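Local structure of bifunctional protein FolD (Thermus thermophilus, 6V6Y) at residues P193-T196 against R197-Q200; T183-H186 against S187-D191. The protein probably catalyses the NADP-dependent oxidation of 5,10-methylenetetrahydrofolate to 5,10-methenyltetrahydrofolate and the hydrolysis of that product to 10-formyltetrahydrofolate. All coordinates share one frame; numbering follows the deposited sequence.

Interaction 2 precedes interaction 1 in the chain: it closes strand 181-185 at the NADP adenosine phosphate, while interaction 1 ends the following helix 192-196. Both lie in the NAD(P)-binding domain, are only partly buried and touch the second subunit. They meet where Val195 CG2 packs on Thr189 CG2 at 3.8 Å and Val195 CG1 on the Thr183 methyl CG2, so Val195 seats the helix against strand and loop. Each contains a type I beta turn, but the chemistry differs. In 193-200, arginine chains wrap a helix end and reach toward acidic or carbonyl partners; in 183-191, a histidine and a threonine brace a turn whose serine grips a phosphate.

Interaction 1: P193-T196 against R197-Q200; sequences PEVT and RRAQ
Arg198 folds back over Val195 and Glu194, the residues three and four places before it, where helix 192-196 ends. Its chi1 of -40° sets CG beside the backbone N, and the chain then runs extended to NE, passing along the Val195 carbonyl. CB and CD lie 3.6 and 3.7 Å from Val195 O, and CG between them comes closest, at 3.3 Å. NE reaches the carboxylate of Glu194 in a long salt bridge, 3.7 Å from OE1, which lies at the guanidinium edge. Beyond it, Val195 CA and CG2 lie over one face of the group, CG2 being 3.7 Å from Arg198 NH2. The same NH2 forms a salt bridge with Glu157 OE1 of the second subunit, so the guanidinium lies between acids of the two subunits.

Arg197 takes another course: its chain bends at chi3 (-62°) and lays one guanidinium face over Pro193 O, 3.7 Å above the plane, while its NH1 bonds to Glu215 O. Backbone bonds record how the helix closes. Arg197 N donates to Pro193 O (3.0 Å), Arg198 N to Val195 O, and Ala199 N to Thr196 O (2.9 Å). The last closes a type I turn from Thr196 to Ala199, which a water reinforces by donating to Thr196 O and Ala199 O. The turn leads toward strand 201-204 and so completes the helix-to-strand step of a beta-alpha-beta crossover in the Rossmann-type domain.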
# COMPACT_ATOMS: atom_id res chain seq x y z
N PRO A 193 -13.19 12.52 15.75
CA PRO A 193 -12.41 13.37 16.68
C PRO A 193 -11.64 12.59 17.72
O PRO A 193 -10.51 12.97 18.08
CB PRO A 193 -13.49 14.25 17.33
CG PRO A 193 -14.50 14.40 16.26
CD PRO A 193 -14.57 13.01 15.63
N GLU A 194 -12.21 11.49 18.21
CA GLU A 194 -11.49 10.68 19.18
C GLU A 194 -10.28 10.00 18.53
O GLU A 194 -9.23 9.86 19.17
CB GLU A 194 -12.44 9.64 19.79
CG GLU A 194 -12.01 9.11 21.13
CD GLU A 194 -11.14 7.87 21.02
OE1 GLU A 194 -9.94 7.93 21.37
OE2 GLU A 194 -11.67 6.82 20.58
N VAL A 195 -10.40 9.59 17.27
CA VAL A 195 -9.26 9.00 16.58
C VAL A 195 -8.17 10.05 16.41
O VAL A 195 -6.99 9.80 16.71
CB VAL A 195 -9.68 8.40 15.23
CG1 VAL A 195 -8.45 7.93 14.46
CG2 VAL A 195 -10.64 7.24 15.45
N THR A 196 -8.54 11.25 15.94
CA THR A 196 -7.50 12.25 15.69
C THR A 196 -6.84 12.72 16.98
O THR A 196 -5.64 13.01 16.98
CB THR A 196 -8.06 13.42 14.89
OG1 THR A 196 -9.10 14.09 15.61
CG2 THR A 196 -8.58 12.92 13.55
N ARG A 197 -7.57 12.70 18.11
CA ARG A 197 -7.01 13.16 19.38
C ARG A 197 -5.79 12.36 19.82
O ARG A 197 -5.02 12.83 20.67
CB ARG A 197 -8.08 13.11 20.48
CG ARG A 197 -8.80 14.44 20.73
CD ARG A 197 -9.68 14.42 22.00
NE ARG A 197 -10.77 13.44 21.93
CZ ARG A 197 -11.98 13.68 21.43
NH1 ARG A 197 -12.27 14.88 20.95
NH2 ARG A 197 -12.90 12.72 21.41
N ARG A 198 -5.59 11.15 19.28
CA ARG A 198 -4.43 10.35 19.63
C ARG A 198 -3.15 10.81 18.95
O ARG A 198 -2.06 10.47 19.43
CB ARG A 198 -4.66 8.89 19.25
CG ARG A 198 -6.06 8.38 19.51
CD ARG A 198 -6.17 6.98 18.97
NE ARG A 198 -7.55 6.51 19.00
CZ ARG A 198 -8.04 5.60 18.16
NH1 ARG A 198 -7.26 5.04 17.22
NH2 ARG A 198 -9.31 5.23 18.27
N ALA A 199 -3.27 11.56 17.86
CA ALA A 199 -2.13 11.80 16.98
C ALA A 199 -1.14 12.79 17.60
O ALA A 199 -1.52 13.90 17.98
CB ALA A 199 -2.61 12.33 15.62
N GLN A 200 0.13 12.37 17.70
CA GLN A 200 1.22 13.31 17.87
C GLN A 200 1.52 14.05 16.56
O GLN A 200 1.91 15.22 16.59
CB GLN A 200 2.48 12.59 18.34
CG GLN A 200 2.32 11.78 19.62
CD GLN A 200 3.52 10.86 19.85
OE1 GLN A 200 3.75 9.91 19.09
NE2 GLN A 200 4.32 11.17 20.87
O HOH W 1 -3.87 15.29 17.29

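Interaction 2: T183-H186 against S187-D191; sequences TLAH and SKTQD. With NAP (NADP nicotinamide-adenine-dinucleotide phosphate), chain B.
Ala185 and His186, at the end of strand 181-185, are met by Thr189 as the chain turns back on itself; in this Rossmann-type domain the turn holds the 2'-phosphate of the NADP adenosine. Before the turn, Thr183 and Leu184 pair with an antiparallel strand of the second subunit, so the sheet continues through the dimer. Ala185 packs its CB 3.5 Å from Thr189 OG1.

His186 carries most of the contact. Its backbone N donates to Thr189 OG1 (3.0 Å), and its O accepts from Thr189 N (3.1 Å), which closes a type I turn from His186 to Thr189. The same Thr189 oxygen lies 3.8 Å above the imidazole plane, over the ring centre, and is also hydrogen-bonded to Thr181 OG1 of the second subunit. A chi1 of 47° puts the His186 ring between its own N and carbonyl carbon, and with chi2 at 69° this turns ND1 toward Lys188 N. Lys188 N donates to ND1 at 3.1 Å, lying only 9° out of the ring plane. NE2 bonds to Ala180 O of the second subunit. With ND1 as acceptor and NE2 facing a carbonyl, the geometry is consistent with a ring protonated on NE2, and bonds at both nitrogens fix its rotation. The side chains of His186 and Lys188 run at about a right angle to each other, Lys188 CB lying 3.7 Å from His186 CE1.

This bracing presents the next residue to the cofactor, where Arg163 supplies a further hydrogen bond. Ser187 N reaches two NADP oxygens, O2B, the ester oxygen joining ribose and phosphate, and O2X, a terminal phosphate oxygen, each at 3.1 Å. The serine hydroxyl adds the shortest link, Ser187 OG to phosphate O3X at 2.7 Å.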
# COMPACT_ATOMS: atom_id res chain seq x y z
N THR A 183 -2.27 5.38 11.51
CA THR A 183 -3.70 5.14 11.47
C THR A 183 -4.23 5.83 10.23
O THR A 183 -3.99 7.04 10.05
CB THR A 183 -4.39 5.67 12.74
OG1 THR A 183 -3.83 5.02 13.88
CG2 THR A 183 -5.88 5.41 12.73
N LEU A 184 -4.90 5.07 9.37
CA LEU A 184 -5.59 5.64 8.21
C LEU A 184 -7.07 5.78 8.57
O LEU A 184 -7.76 4.78 8.79
CB LEU A 184 -5.40 4.78 6.96
CG LEU A 184 -4.28 5.19 6.00
CD1 LEU A 184 -3.99 4.10 4.97
CD2 LEU A 184 -4.58 6.51 5.27
N ALA A 185 -7.54 7.03 8.63
CA ALA A 185 -8.94 7.34 8.88
C ALA A 185 -9.55 7.95 7.63
O ALA A 185 -8.84 8.32 6.68
CB ALA A 185 -9.09 8.27 10.09
N HIS A 186 -10.87 8.04 7.61
CA HIS A 186 -11.57 8.38 6.37
C HIS A 186 -13.03 8.65 6.71
O HIS A 186 -13.41 8.68 7.89
CB HIS A 186 -11.44 7.27 5.33
CG HIS A 186 -11.71 5.91 5.90
ND1 HIS A 186 -12.97 5.52 6.31
CD2 HIS A 186 -10.89 4.87 6.17
CE1 HIS A 186 -12.91 4.28 6.77
NE2 HIS A 186 -11.65 3.87 6.71
N SER A 187 -13.85 8.80 5.68
CA SER A 187 -15.21 9.27 5.92
C SER A 187 -16.08 8.25 6.66
O SER A 187 -17.13 8.62 7.18
CB SER A 187 -15.87 9.66 4.61
OG SER A 187 -16.31 8.51 3.91
N LYS A 188 -15.67 6.98 6.75
CA LYS A 188 -16.46 5.97 7.46
C LYS A 188 -15.89 5.65 8.83
O LYS A 188 -16.41 4.74 9.51
CB LYS A 188 -16.56 4.68 6.63
CG LYS A 188 -17.21 4.86 5.26
CD LYS A 188 -18.64 5.33 5.45
CE LYS A 188 -19.50 4.95 4.26
NZ LYS A 188 -19.05 5.66 3.04
N THR A 189 -14.82 6.33 9.24
CA THR A 189 -14.37 6.22 10.62
C THR A 189 -15.46 6.73 11.55
O THR A 189 -16.09 7.76 11.28
CB THR A 189 -13.08 7.03 10.82
OG1 THR A 189 -12.10 6.58 9.87
CG2 THR A 189 -12.56 6.88 12.24
N GLN A 190 -15.71 6.01 12.64
CA GLN A 190 -16.68 6.49 13.62
C GLN A 190 -15.95 7.20 14.75
O GLN A 190 -14.83 6.82 15.13
CB GLN A 190 -17.56 5.36 14.16
CG GLN A 190 -16.94 4.01 14.17
CD GLN A 190 -17.97 2.88 14.16
OE1 GLN A 190 -19.01 2.98 13.50
NE2 GLN A 190 -17.67 1.79 14.90
N ASP A 191 -16.58 8.25 15.28
CA ASP A 191 -15.97 9.12 16.28
C ASP A 191 -14.59 9.59 15.81
O ASP A 191 -13.57 9.41 16.48
CB ASP A 191 -15.88 8.42 17.64
CG ASP A 191 -15.93 9.41 18.82
OD1 ASP A 191 -15.95 10.65 18.59
OD2 ASP A 191 -15.96 8.95 19.99
PA NAP B . -10.25 12.63 -2.13
O1A NAP B . -10.92 13.61 -3.01
O2A NAP B . -10.11 11.32 -2.79
O5B NAP B . -11.06 12.50 -0.74
C5B NAP B . -10.38 12.74 0.48
C4B NAP B . -10.75 11.69 1.52
O4B NAP B . -11.15 12.33 2.72
C3B NAP B . -11.89 10.79 1.09
O3B NAP B . -11.37 9.56 0.67
C2B NAP B . -12.79 10.65 2.32
O2B NAP B . -12.79 9.34 2.84
C1B NAP B . -12.19 11.61 3.34
N9A NAP B . -13.23 12.52 3.86
C8A NAP B . -13.93 13.46 3.13
N7A NAP B . -14.79 14.09 3.96
C5A NAP B . -14.65 13.58 5.21
C6A NAP B . -15.28 13.86 6.41
N6A NAP B . -16.22 14.81 6.47
N1A NAP B . -14.92 13.17 7.55
C2A NAP B . -13.95 12.19 7.48
N3A NAP B . -13.33 11.91 6.28
C4A NAP B . -13.68 12.59 5.15
O3 NAP B . -8.82 13.20 -1.66
PN NAP B . -7.75 14.16 -2.39
O1N NAP B . -7.79 13.89 -3.84
O2N NAP B . -6.47 14.08 -1.65
O5D NAP B . -8.39 15.61 -2.13
C5D NAP B . -8.54 16.09 -0.81
C4D NAP B . -8.12 17.55 -0.72
O4D NAP B . -6.71 17.68 -0.76
C3D NAP B . -8.68 18.35 -1.90
O3D NAP B . -9.43 19.44 -1.42
C2D NAP B . -7.46 18.85 -2.65
O2D NAP B . -7.64 20.20 -3.00
C1D NAP B . -6.33 18.71 -1.65
N1N NAP B . -5.06 18.41 -2.33
C2N NAP B . -4.01 19.26 -2.19
C3N NAP B . -2.81 19.00 -2.83
C7N NAP B . -1.63 19.89 -2.58
O7N NAP B . -0.44 19.68 -3.32
N7N NAP B . -1.73 20.86 -1.67
C4N NAP B . -2.67 17.86 -3.61
C5N NAP B . -3.75 16.99 -3.74
C6N NAP B . -4.95 17.28 -3.09
P2B NAP B . -13.59 8.14 2.11
O1X NAP B . -12.77 7.63 0.95
O2X NAP B . -13.79 7.03 3.11
O3X NAP B . -14.92 8.63 1.61